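Local coordinates for protein FG41 Malonate Semialdehyde Decarboxylase (Coryneform bacterium, PDB 4LHP) that is an enzyme of the tautomerase superfamily (MIF clan), built from two beta-alpha-beta units and assembled from three copies of the chain, at residues Ala20-His24 against Asp37-Leu42; Lys81-Phe85 against Ile104-Glu108; Leu2-Thr8 against Val65-Phe71; Leu7-Arg11 against His45-Ile50. All coordinates share one frame. Residue numbers count along the deposited sequence, not the author numbering.

Contact 1. Residues Ala20-His24 against Asp37-Leu42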
loop_
_atom_site.group_PDB
_atom_site.type_symbol
_atom_site.label_atom_id
_atom_site.label_comp_id
_atom_site.label_asym_id
_atom_site.label_seq_id
_atom_site.Cartn_x
_atom_site.Cartn_y
_atom_site.Cartn_z
ATOM N N ALA A 20 6.845 -7.389 -14.598
ATOM C CA ALA A 20 6.180 -8.170 -13.561
ATOM C C ALA A 20 6.704 -9.603 -13.531
ATOM O O ALA A 20 6.886 -10.183 -12.461
ATOM C CB ALA A 20 4.674 -8.157 -13.781
ATOM N N ASP A 21 6.950 -10.166 -14.709
ATOM C CA ASP A 21 7.467 -11.526 -14.812
ATOM C C ASP A 21 8.852 -11.625 -14.185
ATOM O O ASP A 21 9.167 -12.593 -13.495
ATOM C CB ASP A 21 7.534 -11.964 -16.276
ATOM C CG ASP A 21 6.166 -12.232 -16.871
ATOM O OD1 ASP A 21 5.268 -12.698 -16.139
ATOM O OD2 ASP A 21 5.989 -11.983 -18.080
ATOM N N ALA A 22 9.675 -10.611 -14.427
ATOM C CA ALA A 22 11.054 -10.618 -13.963
ATOM C C ALA A 22 11.127 -10.500 -12.446
ATOM O O ALA A 22 11.965 -11.135 -11.804
ATOM C CB ALA A 22 11.830 -9.491 -14.619
ATOM N N VAL A 23 10.254 -9.681 -11.871
ATOM C CA VAL A 23 10.246 -9.500 -10.427
ATOM C C VAL A 23 9.816 -10.794 -9.746
ATOM O O VAL A 23 10.433 -11.220 -8.771
ATOM C CB VAL A 23 9.335 -8.336 -9.997
ATOM C CG1 VAL A 23 9.243 -8.263 -8.481
ATOM C CG2 VAL A 23 9.864 -7.024 -10.557
ATOM N N HIS A 24 8.774 -11.433 -10.265
ATOM C CA HIS A 24 8.334 -12.699 -9.692
ATOM C C HIS A 24 9.447 -13.737 -9.754
ATOM O O HIS A 24 9.781 -14.356 -8.744
ATOM C CB HIS A 24 7.097 -13.249 -10.403
ATOM C CG HIS A 24 6.583 -14.516 -9.796
ATOM N ND1 HIS A 24 6.161 -14.592 -8.487
ATOM C CD2 HIS A 24 6.450 -15.764 -10.305
ATOM C CE1 HIS A 24 5.777 -15.826 -8.218
ATOM N NE2 HIS A 24 5.940 -16.557 -9.307
ATOM N N ASP A 37 3.309 -18.851 -6.157
ATOM C CA ASP A 37 3.052 -17.866 -5.117
ATOM C C ASP A 37 3.204 -16.480 -5.730
ATOM O O ASP A 37 4.062 -15.695 -5.322
ATOM C CB ASP A 37 4.020 -18.046 -3.945
ATOM C CG ASP A 37 3.633 -17.217 -2.734
ATOM O OD1 ASP A 37 2.576 -16.557 -2.781
ATOM O OD2 ASP A 37 4.377 -17.233 -1.730
ATOM N N ARG A 38 2.366 -16.195 -6.724
ATOM C CA ARG A 38 2.452 -14.949 -7.473
ATOM C C ARG A 38 1.240 -14.073 -7.203
ATOM O O ARG A 38 0.109 -14.431 -7.532
ATOM C CB ARG A 38 2.559 -15.219 -8.974
ATOM C CG ARG A 38 2.749 -13.952 -9.787
ATOM C CD ARG A 38 3.020 -14.233 -11.254
ATOM N NE ARG A 38 3.511 -13.032 -11.924
ATOM C CZ ARG A 38 3.940 -12.986 -13.180
ATOM N NH1 ARG A 38 3.942 -14.076 -13.934
ATOM N NH2 ARG A 38 4.369 -11.839 -13.684
ATOM N N PHE A 39 1.487 -12.917 -6.608
ATOM C CA PHE A 39 0.422 -11.991 -6.269
ATOM C C PHE A 39 0.913 -10.574 -6.479
ATOM O O PHE A 39 1.733 -10.064 -5.717
ATOM C CB PHE A 39 -0.038 -12.236 -4.838
ATOM C CG PHE A 39 -0.546 -13.625 -4.621
ATOM C CD1 PHE A 39 0.275 -14.611 -4.103
ATOM C CD2 PHE A 39 -1.837 -13.960 -4.983
ATOM C CE1 PHE A 39 -0.194 -15.896 -3.928
ATOM C CE2 PHE A 39 -2.308 -15.239 -4.812
ATOM C CZ PHE A 39 -1.487 -16.210 -4.285
ATOM N N GLN A 40 0.403 -9.951 -7.535
ATOM C CA GLN A 40 0.939 -8.689 -8.017
ATOM C C GLN A 40 -0.173 -7.754 -8.457
ATOM O O GLN A 40 -1.163 -8.185 -9.045
ATOM C CB GLN A 40 1.865 -8.941 -9.208
ATOM C CG GLN A 40 3.040 -9.855 -8.911
ATOM C CD GLN A 40 3.973 -9.994 -10.099
ATOM O OE1 GLN A 40 3.528 -10.121 -11.239
ATOM N NE2 GLN A 40 5.275 -9.963 -9.838
ATOM N N ILE A 41 0.001 -6.470 -8.170
ATOM C CA ILE A 41 -0.902 -5.446 -8.674
ATOM C C ILE A 41 -0.102 -4.429 -9.471
ATOM O O ILE A 41 0.795 -3.778 -8.937
ATOM C CB ILE A 41 -1.644 -4.725 -7.539
ATOM C CG1 ILE A 41 -2.467 -5.727 -6.726
ATOM C CG2 ILE A 41 -2.546 -3.635 -8.110
ATOM C CD1 ILE A 41 -3.044 -5.157 -5.451
ATOM N N LEU A 42 -0.427 -4.307 -10.752
ATOM C CA LEU A 42 0.252 -3.364 -11.628
ATOM C C LEU A 42 -0.576 -2.107 -11.821
ATOM O O LEU A 42 -1.701 -2.160 -12.317
ATOM C CB LEU A 42 0.535 -3.999 -12.988
ATOM C CG LEU A 42 1.837 -4.789 -13.071
ATOM C CD1 LEU A 42 1.935 -5.765 -11.914
ATOM C CD2 LEU A 42 1.929 -5.515 -14.402
#

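Contact 2. Residues Lys81-Phe85 against Ile104-Glu108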
loop_
_atom_site.group_PDB
_atom_site.type_symbol
_atom_site.label_atom_id
_atom_site.label_comp_id
_atom_site.label_asym_id
_atom_site.label_seq_id
_atom_site.Cartn_x
_atom_site.Cartn_y
_atom_site.Cartn_z
ATOM N N LYS A 81 17.473 -10.029 1.842
ATOM C CA LYS A 81 16.814 -8.860 1.275
ATOM C C LYS A 81 17.736 -8.141 0.292
ATOM O O LYS A 81 17.293 -7.657 -0.749
ATOM C CB LYS A 81 16.375 -7.915 2.393
ATOM C CG LYS A 81 15.285 -8.502 3.274
ATOM C CD LYS A 81 14.950 -7.607 4.454
ATOM C CE LYS A 81 13.760 -8.153 5.226
ATOM N NZ LYS A 81 13.501 -7.401 6.485
ATOM N N GLN A 82 19.020 -8.075 0.627
ATOM C CA GLN A 82 20.000 -7.494 -0.278
ATOM C C GLN A 82 20.042 -8.297 -1.576
ATOM O O GLN A 82 20.060 -7.728 -2.667
ATOM C CB GLN A 82 21.382 -7.449 0.375
ATOM C CG GLN A 82 21.491 -6.436 1.502
ATOM C CD GLN A 82 22.909 -6.278 2.017
ATOM O OE1 GLN A 82 23.303 -6.915 2.995
ATOM N NE2 GLN A 82 23.684 -5.421 1.362
ATOM N N ARG A 83 20.049 -9.620 -1.450
ATOM C CA ARG A 83 20.010 -10.498 -2.616
ATOM C C ARG A 83 18.752 -10.262 -3.450
ATOM O O ARG A 83 18.804 -10.324 -4.678
ATOM C CB ARG A 83 20.092 -11.964 -2.186
ATOM C CG ARG A 83 21.510 -12.456 -1.931
ATOM C CD ARG A 83 21.520 -13.851 -1.321
ATOM N NE ARG A 83 20.780 -14.819 -2.131
ATOM C CZ ARG A 83 19.969 -15.759 -1.646
ATOM N NH1 ARG A 83 19.768 -15.883 -0.340
ATOM N NH2 ARG A 83 19.348 -16.584 -2.476
ATOM N N VAL A 84 17.627 -9.997 -2.789
ATOM C CA VAL A 84 16.377 -9.717 -3.495
ATOM C C VAL A 84 16.487 -8.430 -4.310
ATOM O O VAL A 84 16.148 -8.408 -5.494
ATOM C CB VAL A 84 15.172 -9.595 -2.527
ATOM C CG1 VAL A 84 13.972 -8.954 -3.230
ATOM C CG2 VAL A 84 14.795 -10.958 -1.961
ATOM N N PHE A 85 16.953 -7.360 -3.674
ATOM C CA PHE A 85 17.088 -6.074 -4.350
ATOM C C PHE A 85 17.959 -6.213 -5.596
ATOM O O PHE A 85 17.622 -5.703 -6.664
ATOM C CB PHE A 85 17.715 -5.034 -3.418
ATOM C CG PHE A 85 16.906 -4.748 -2.181
ATOM C CD1 PHE A 85 15.522 -4.769 -2.208
ATOM C CD2 PHE A 85 17.540 -4.446 -0.989
ATOM C CE1 PHE A 85 14.789 -4.497 -1.065
ATOM C CE2 PHE A 85 16.815 -4.177 0.154
ATOM C CZ PHE A 85 15.438 -4.201 0.118
ATOM N N ILE A 104 12.765 -0.020 -4.569
ATOM C CA ILE A 104 12.144 -1.179 -3.942
ATOM C C ILE A 104 11.967 -0.968 -2.443
ATOM O O ILE A 104 12.883 -0.513 -1.758
ATOM C CB ILE A 104 12.982 -2.455 -4.167
ATOM C CG1 ILE A 104 13.286 -2.635 -5.657
ATOM C CG2 ILE A 104 12.256 -3.673 -3.614
ATOM C CD1 ILE A 104 14.209 -3.792 -5.959
ATOM N N ALA A 105 10.784 -1.303 -1.939
ATOM C CA ALA A 105 10.497 -1.191 -0.514
ATOM C C ALA A 105 9.892 -2.488 0.005
ATOM O O ALA A 105 9.127 -3.147 -0.696
ATOM C CB ALA A 105 9.549 -0.035 -0.258
ATOM N N ILE A 106 10.239 -2.850 1.237
ATOM C CA ILE A 106 9.705 -4.052 1.864
ATOM C C ILE A 106 8.924 -3.695 3.125
ATOM O O ILE A 106 9.393 -2.927 3.961
ATOM C CB ILE A 106 10.830 -5.046 2.227
ATOM C CG1 ILE A 106 11.603 -5.453 0.967
ATOM C CG2 ILE A 106 10.254 -6.271 2.923
ATOM C CD1 ILE A 106 12.550 -6.622 1.169
ATOM N N THR A 107 7.724 -4.256 3.250
ATOM C CA THR A 107 6.887 -4.043 4.426
ATOM C C THR A 107 6.407 -5.399 4.933
ATOM O O THR A 107 5.866 -6.199 4.170
ATOM C CB THR A 107 5.679 -3.142 4.104
ATOM O OG1 THR A 107 6.140 -1.849 3.689
ATOM C CG2 THR A 107 4.782 -2.987 5.324
ATOM N N GLU A 108 6.601 -5.653 6.223
ATOM C CA GLU A 108 6.455 -7.004 6.762
ATOM C C GLU A 108 5.179 -7.235 7.570
ATOM O O GLU A 108 4.554 -6.297 8.066
ATOM C CB GLU A 108 7.676 -7.348 7.620
ATOM C CG GLU A 108 8.964 -7.480 6.821
ATOM C CD GLU A 108 10.162 -7.823 7.682
ATOM O OE1 GLU A 108 10.232 -7.337 8.832
ATOM O OE2 GLU A 108 11.035 -8.583 7.209
#

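Contact 3. Residues Leu2-Thr8 against Val65-Phe71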
loop_
_atom_site.group_PDB
_atom_site.type_symbol
_atom_site.label_atom_id
_atom_site.label_comp_id
_atom_site.label_asym_id
_atom_site.label_seq_id
_atom_site.Cartn_x
_atom_site.Cartn_y
_atom_site.Cartn_z
ATOM N N LEU A 2 2.734 -10.190 -1.462
ATOM C CA LEU A 2 1.950 -9.375 -2.381
ATOM C C LEU A 2 2.820 -8.233 -2.888
ATOM O O LEU A 2 3.350 -7.451 -2.102
ATOM C CB LEU A 2 0.701 -8.825 -1.693
ATOM C CG LEU A 2 -0.120 -7.817 -2.503
ATOM C CD1 LEU A 2 -0.731 -8.460 -3.737
ATOM C CD2 LEU A 2 -1.200 -7.192 -1.634
ATOM N N ILE A 3 2.971 -8.146 -4.206
ATOM C CA ILE A 3 3.828 -7.134 -4.810
ATOM C C ILE A 3 2.998 -6.036 -5.466
ATOM O O ILE A 3 2.236 -6.297 -6.395
ATOM C CB ILE A 3 4.732 -7.740 -5.899
ATOM C CG1 ILE A 3 5.319 -9.080 -5.441
ATOM C CG2 ILE A 3 5.831 -6.760 -6.283
ATOM C CD1 ILE A 3 6.128 -9.002 -4.168
ATOM N N ARG A 4 3.146 -4.807 -4.983
ATOM C CA ARG A 4 2.555 -3.660 -5.661
ATOM C C ARG A 4 3.596 -3.019 -6.569
ATOM O O ARG A 4 4.573 -2.439 -6.094
ATOM C CB ARG A 4 2.033 -2.630 -4.656
ATOM C CG ARG A 4 0.994 -3.177 -3.698
ATOM C CD ARG A 4 0.296 -2.068 -2.927
ATOM N NE ARG A 4 -0.863 -2.572 -2.195
ATOM C CZ ARG A 4 -2.116 -2.551 -2.648
ATOM N NH1 ARG A 4 -2.401 -2.040 -3.835
ATOM N NH2 ARG A 4 -3.101 -3.040 -1.912
ATOM N N ILE A 5 3.387 -3.131 -7.876
ATOM C CA ILE A 5 4.297 -2.533 -8.845
ATOM C C ILE A 5 3.664 -1.300 -9.473
ATOM O O ILE A 5 2.709 -1.405 -10.242
ATOM C CB ILE A 5 4.660 -3.517 -9.968
ATOM C CG1 ILE A 5 5.176 -4.829 -9.376
ATOM C CG2 ILE A 5 5.699 -2.894 -10.897
ATOM C CD1 ILE A 5 5.386 -5.922 -10.401
ATOM N N ASP A 6 4.197 -0.131 -9.135
ATOM C CA ASP A 6 3.732 1.117 -9.723
ATOM C C ASP A 6 4.769 1.656 -10.700
ATOM O O ASP A 6 5.909 1.934 -10.327
ATOM C CB ASP A 6 3.439 2.152 -8.635
ATOM C CG ASP A 6 2.184 1.829 -7.842
ATOM O OD1 ASP A 6 1.127 2.430 -8.126
ATOM O OD2 ASP A 6 2.254 0.973 -6.935
ATOM N N LEU A 7 4.362 1.795 -11.956
ATOM C CA LEU A 7 5.250 2.268 -13.004
ATOM C C LEU A 7 4.501 3.285 -13.858
ATOM O O LEU A 7 3.473 3.808 -13.432
ATOM C CB LEU A 7 5.776 1.090 -13.828
ATOM C CG LEU A 7 4.781 -0.039 -14.103
ATOM C CD1 LEU A 7 3.611 0.463 -14.927
ATOM C CD2 LEU A 7 5.473 -1.202 -14.795
ATOM N N THR A 8 5.007 3.576 -15.052
ATOM C CA THR A 8 4.456 4.664 -15.850
ATOM C C THR A 8 3.878 4.206 -17.189
ATOM O O THR A 8 4.315 3.208 -17.761
ATOM C CB THR A 8 5.516 5.738 -16.092
ATOM O OG1 THR A 8 6.674 5.142 -16.687
ATOM C CG2 THR A 8 5.909 6.388 -14.775
ATOM N N VAL A 65 9.933 5.722 -13.986
ATOM C CA VAL A 65 10.277 5.092 -12.718
ATOM C C VAL A 65 9.470 3.814 -12.504
ATOM O O VAL A 65 8.332 3.708 -12.954
ATOM C CB VAL A 65 10.015 6.074 -11.555
ATOM C CG1 VAL A 65 10.106 5.385 -10.200
ATOM C CG2 VAL A 65 10.991 7.242 -11.629
ATOM N N VAL A 66 10.079 2.838 -11.836
ATOM C CA VAL A 66 9.392 1.611 -11.454
ATOM C C VAL A 66 9.584 1.364 -9.961
ATOM O O VAL A 66 10.695 1.115 -9.497
ATOM C CB VAL A 66 9.912 0.399 -12.247
ATOM C CG1 VAL A 66 9.286 -0.890 -11.727
ATOM C CG2 VAL A 66 9.633 0.586 -13.733
ATOM N N ILE A 67 8.486 1.444 -9.217
ATOM C CA ILE A 67 8.517 1.297 -7.768
ATOM C C ILE A 67 7.909 -0.039 -7.360
ATOM O O ILE A 67 6.755 -0.328 -7.672
ATOM C CB ILE A 67 7.762 2.455 -7.084
ATOM C CG1 ILE A 67 8.536 3.760 -7.286
ATOM C CG2 ILE A 67 7.572 2.178 -5.599
ATOM C CD1 ILE A 67 7.819 4.991 -6.796
ATOM N N ILE A 68 8.705 -0.849 -6.668
ATOM C CA ILE A 68 8.289 -2.181 -6.240
ATOM C C ILE A 68 8.112 -2.212 -4.731
ATOM O O ILE A 68 9.079 -2.070 -3.986
ATOM C CB ILE A 68 9.344 -3.245 -6.609
ATOM C CG1 ILE A 68 9.750 -3.116 -8.078
ATOM C CG2 ILE A 68 8.821 -4.650 -6.303
ATOM C CD1 ILE A 68 8.594 -3.244 -9.032
ATOM N N HIS A 69 6.877 -2.397 -4.281
ATOM C CA HIS A 69 6.598 -2.485 -2.854
ATOM C C HIS A 69 6.259 -3.927 -2.503
ATOM O O HIS A 69 5.193 -4.430 -2.854
ATOM C CB HIS A 69 5.453 -1.547 -2.466
ATOM C CG HIS A 69 5.434 -1.190 -1.011
ATOM N ND1 HIS A 69 4.826 -0.050 -0.529
ATOM C CD2 HIS A 69 5.950 -1.824 0.068
ATOM C CE1 HIS A 69 4.969 0.003 0.782
ATOM N NE2 HIS A 69 5.646 -1.063 1.170
ATOM N N VAL A 70 7.185 -4.591 -1.821
ATOM C CA VAL A 70 7.034 -5.998 -1.483
ATOM C C VAL A 70 6.412 -6.160 -0.103
ATOM O O VAL A 70 6.939 -5.659 0.891
ATOM C CB VAL A 70 8.392 -6.724 -1.517
ATOM C CG1 VAL A 70 8.255 -8.150 -1.005
ATOM C CG2 VAL A 70 8.959 -6.712 -2.930
ATOM N N PHE A 71 5.278 -6.849 -0.055
ATOM C CA PHE A 71 4.617 -7.162 1.205
ATOM C C PHE A 71 4.783 -8.649 1.490
ATOM O O PHE A 71 4.174 -9.486 0.829
ATOM C CB PHE A 71 3.137 -6.783 1.140
ATOM C CG PHE A 71 2.896 -5.300 1.082
ATOM C CD1 PHE A 71 2.866 -4.633 -0.132
ATOM C CD2 PHE A 71 2.706 -4.571 2.246
ATOM C CE1 PHE A 71 2.647 -3.266 -0.185
ATOM C CE2 PHE A 71 2.486 -3.205 2.198
ATOM C CZ PHE A 71 2.457 -2.553 0.981
HETATM O O HOH W 1 8.066 3.135 -15.500
#

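Contact 4. Residues Leu7-Arg11 against His45-Ile50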
loop_
_atom_site.group_PDB
_atom_site.type_symbol
_atom_site.label_atom_id
_atom_site.label_comp_id
_atom_site.label_asym_id
_atom_site.label_seq_id
_atom_site.Cartn_x
_atom_site.Cartn_y
_atom_site.Cartn_z
ATOM N N LEU A 7 4.362 1.795 -11.956
ATOM C CA LEU A 7 5.250 2.268 -13.004
ATOM C C LEU A 7 4.501 3.285 -13.858
ATOM O O LEU A 7 3.473 3.808 -13.432
ATOM C CB LEU A 7 5.776 1.090 -13.828
ATOM C CG LEU A 7 4.781 -0.039 -14.103
ATOM C CD1 LEU A 7 3.611 0.463 -14.927
ATOM C CD2 LEU A 7 5.473 -1.202 -14.795
ATOM N N THR A 8 5.007 3.576 -15.052
ATOM C CA THR A 8 4.456 4.664 -15.850
ATOM C C THR A 8 3.878 4.206 -17.189
ATOM O O THR A 8 4.315 3.208 -17.761
ATOM C CB THR A 8 5.516 5.738 -16.092
ATOM O OG1 THR A 8 6.674 5.142 -16.687
ATOM C CG2 THR A 8 5.909 6.388 -14.775
ATOM N N SER A 9 2.904 4.962 -17.685
ATOM C CA SER A 9 2.119 4.560 -18.849
ATOM C C SER A 9 2.889 4.597 -20.170
ATOM O O SER A 9 2.446 4.014 -21.159
ATOM C CB SER A 9 0.854 5.421 -18.959
ATOM O OG SER A 9 1.149 6.805 -18.877
ATOM N N ASP A 10 4.032 5.276 -20.191
ATOM C CA ASP A 10 4.859 5.321 -21.396
ATOM C C ASP A 10 5.471 3.955 -21.704
ATOM O O ASP A 10 5.900 3.703 -22.829
ATOM C CB ASP A 10 5.964 6.370 -21.260
ATOM C CG ASP A 10 6.831 6.150 -20.041
ATOM O OD1 ASP A 10 6.339 6.376 -18.916
ATOM O OD2 ASP A 10 8.005 5.761 -20.209
ATOM N N ARG A 11 5.516 3.079 -20.704
ATOM C CA ARG A 11 6.016 1.724 -20.907
ATOM C C ARG A 11 4.927 0.858 -21.525
ATOM O O ARG A 11 3.764 0.928 -21.125
ATOM C CB ARG A 11 6.497 1.116 -19.587
ATOM C CG ARG A 11 7.725 1.801 -19.009
ATOM C CD ARG A 11 8.326 1.010 -17.857
ATOM N NE ARG A 11 9.481 1.688 -17.273
ATOM C CZ ARG A 11 10.732 1.571 -17.712
ATOM N NH1 ARG A 11 11.020 0.800 -18.753
ATOM N NH2 ARG A 11 11.704 2.235 -17.105
ATOM N N HIS A 45 0.982 4.653 -14.253
ATOM C CA HIS A 45 0.664 6.049 -14.000
ATOM C C HIS A 45 1.195 6.945 -15.102
ATOM O O HIS A 45 2.141 6.595 -15.801
ATOM C CB HIS A 45 1.301 6.511 -12.688
ATOM C CG HIS A 45 0.857 5.740 -11.487
ATOM N ND1 HIS A 45 0.053 6.285 -10.511
ATOM C CD2 HIS A 45 1.116 4.470 -11.095
ATOM C CE1 HIS A 45 -0.170 5.384 -9.572
ATOM N NE2 HIS A 45 0.465 4.273 -9.904
ATOM N N ASP A 46 0.579 8.111 -15.247
ATOM C CA ASP A 46 1.219 9.211 -15.941
ATOM C C ASP A 46 2.480 9.525 -15.141
ATOM O O ASP A 46 2.421 9.623 -13.915
ATOM C CB ASP A 46 0.293 10.423 -15.984
ATOM C CG ASP A 46 0.888 11.584 -16.749
ATOM O OD1 ASP A 46 1.774 12.271 -16.196
ATOM O OD2 ASP A 46 0.466 11.814 -17.902
ATOM N N PRO A 47 3.629 9.665 -15.819
ATOM C CA PRO A 47 4.899 9.829 -15.100
ATOM C C PRO A 47 4.896 10.972 -14.089
ATOM O O PRO A 47 5.621 10.907 -13.096
ATOM C CB PRO A 47 5.899 10.110 -16.225
ATOM C CG PRO A 47 5.312 9.430 -17.412
ATOM C CD PRO A 47 3.829 9.620 -17.279
ATOM N N SER A 48 4.097 12.003 -14.338
ATOM C CA SER A 48 4.015 13.137 -13.424
ATOM C C SER A 48 3.456 12.722 -12.063
ATOM O O SER A 48 3.689 13.392 -11.057
ATOM C CB SER A 48 3.155 14.252 -14.025
ATOM O OG SER A 48 1.881 13.767 -14.411
ATOM N N ASP A 49 2.722 11.615 -12.036
ATOM C CA ASP A 49 2.110 11.138 -10.801
ATOM C C ASP A 49 3.103 10.386 -9.913
ATOM O O ASP A 49 2.851 10.187 -8.725
ATOM C CB ASP A 49 0.897 10.260 -11.111
ATOM C CG ASP A 49 -0.340 11.076 -11.447
ATOM O OD1 ASP A 49 -0.469 12.207 -10.927
ATOM O OD2 ASP A 49 -1.183 10.587 -12.227
ATOM N N ILE A 50 4.226 9.968 -10.490
ATOM C CA ILE A 50 5.317 9.398 -9.706
ATOM C C ILE A 50 6.463 10.399 -9.586
ATOM O O ILE A 50 7.037 10.822 -10.591
ATOM C CB ILE A 50 5.859 8.094 -10.326
ATOM C CG1 ILE A 50 4.855 6.956 -10.137
ATOM C CG2 ILE A 50 7.187 7.718 -9.688
ATOM C CD1 ILE A 50 5.286 5.643 -10.760
HETATM O O HOH W 2 0.778 9.258 -19.877
#

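Contact 1. Residues Ala20-His24 against Asp37-Leu42
This is a buried helix-on-strand contact with a polar centre. Helix 13-31 packs over the start of strand 39-45. The axes of the two segments come within 10.2 Å and cross at 149°, so they run roughly antiparallel. R38 is the central side chain. All its chi angles are near t, so it reaches fully extended to the helix. There R38 NH2 and NH1 donate to D21 OD1 at 2.8 and 2.9 Å, which makes a salt bridge. D21 has a second charged partner in R17 of the same helix. R38 is also held by Q40: its NE and NH2 donate to Q40 OE1 at 3.0 and 3.1 Å. The other end of that amide turns to the helix backbone, and Q40 NE2 donates to A20 O at 3.1 Å. H24 packs against the base of the arginine. R38 CB sits over the H24 ring face, 3.6 Å from the centroid, as a CH-pi contact. H24 NE2 bonds to A35 O in the connection to the strand. The apolar part is small: A20 CB meets L42 CD2 at 3.9 Å. F39 points away from the helix and stacks on F103 of the second subunit. The arrangement is the helix-to-second-strand packing of a beta-alpha-beta crossover, here the unit 2-8, 13-31, 39-45.

Contact 2. Residues Lys81-Phe85 against Ile104-Glu108
K81 opens the contact and reaches furthest. Its CG lies 3.9 Å from I106 CD1, so the aliphatic part of the lysine packs on the strand. From CG onward the chain is extended and carries NZ past I106. K81 NZ then forms a salt bridge with E108 OE2 at 2.8 Å. D113 of the third subunit is a second partner for this charge. V84 points to the strand but stays short of it; it packs on L27, V30 and L31 of helix 13-31. The setting is the second beta-alpha-beta unit of the chain, strand 66-73, helix 78-92 and strand 102-109. The segment axes approach to 10.3 Å, their directions 144° apart, so they run roughly antiparallel. F85, one turn after K81, supplies the largest apolar surface of the segment. Its CE1 sits 3.7 Å from I104 CG2 and 3.8 Å from I106 CD1. The ring therefore spans two isoleucines that project from the same sheet face. A105 between them points away and packs on W114 of the third subunit.

Contact 3. Residues Leu2-Thr8 against Val65-Phe71
Two neighbouring antiparallel strands mesh here over most of strand 2-8, from L2 to L7. I3, I5, I68 and V70 project from one face. I3 leans across: its CG2 meets I68 CG2 at 3.7 Å and its CD1 meets V70 CG2 at 3.8 Å. I68 leans back the other way, and its CD1 fits against I5 CG2 at 3.5 Å. The methyl bumps of each strand thus fill the gaps beside those of the other. L27 and A20 of helix 13-31 close over I3 and I5. These are the two central strands of the four-stranded sheet of a tautomerase-superfamily subunit. Hydrogen-bonded pairs L2-F71, R4-H69 and D6-I67 set the register. Each makes two backbone hydrogen bonds; H69 N donates to R4 O at 2.9 Å, for example. Their side chains occupy the opposite face, which meets the other subunits. There R4 CD rests on F71 CE1 at 3.8 Å. R4 NH1 reaches out of this pair of strands to D6 of the second subunit, in an intersubunit salt bridge. H69 bonds to T107, and D6 to H45. At T8 the regular pairing ends, and a water fills the gap, donating to T8 OG1 at 2.7 Å and to V65 O at 2.6 Å.

Contact 4. Residues Leu7-Arg11 against His45-Ile50
H45 O is unusually crowded: it accepts from S9 N at only 2.6 Å, and T8 CA lies 3.0 Å from H45 O. H45 N donates to L7 O at 2.8 Å. H45 thus bonds to the residues flanking T8, as parallel pairing requires. This is the last parallel bridge between strands 2-8 and 39-45, T8 with H45. Both segments then turn away from this pairing. T8-R11 forms a type I beta turn, closed by R11 N to T8 O at 3.2 Å. T8 OG1 also donates to D10 OD1 at 2.6 Å; the other D10 oxygen bonds to S64. D46 starts an Asx turn, with S48 N donating to D46 OD1 at 3.0 Å; S48 OG to D46 OD1 is very short, 2.3 Å. P47 covers the first turn, its CA 3.6 Å from T8 CG2. The contact lies at the C-terminal ends of strands 2-8 and 39-45. L7 packs on R16 and I19 of helix 13-31, and I50 rests on I67 of strand 66-73 and pairs with a strand of the third subunit.

Overall arrangement
Contact 3 is the middle of the arrangement, centred about 5 Å from the centre of the chain. Contact 1 joins it along one edge through F39 O to I3 N at 2.7 Å. Contact 2 joins along the other through A105 O to V70 N at 2.7 Å. Contacts 1 and 2 are the helix packings of the two beta-alpha-beta units; their centres are about 14 Å apart, without touching. Contact 4 continues strand 2-8 beyond contact 3, sharing L7 and T8, with H45 NE2 2.6 Å from D6 OD1. Its centre lies about 17 Å from the chain centre. A phosphate ion, probably from the crystallisation liquor, lies about 3 Å from the D37 side chain.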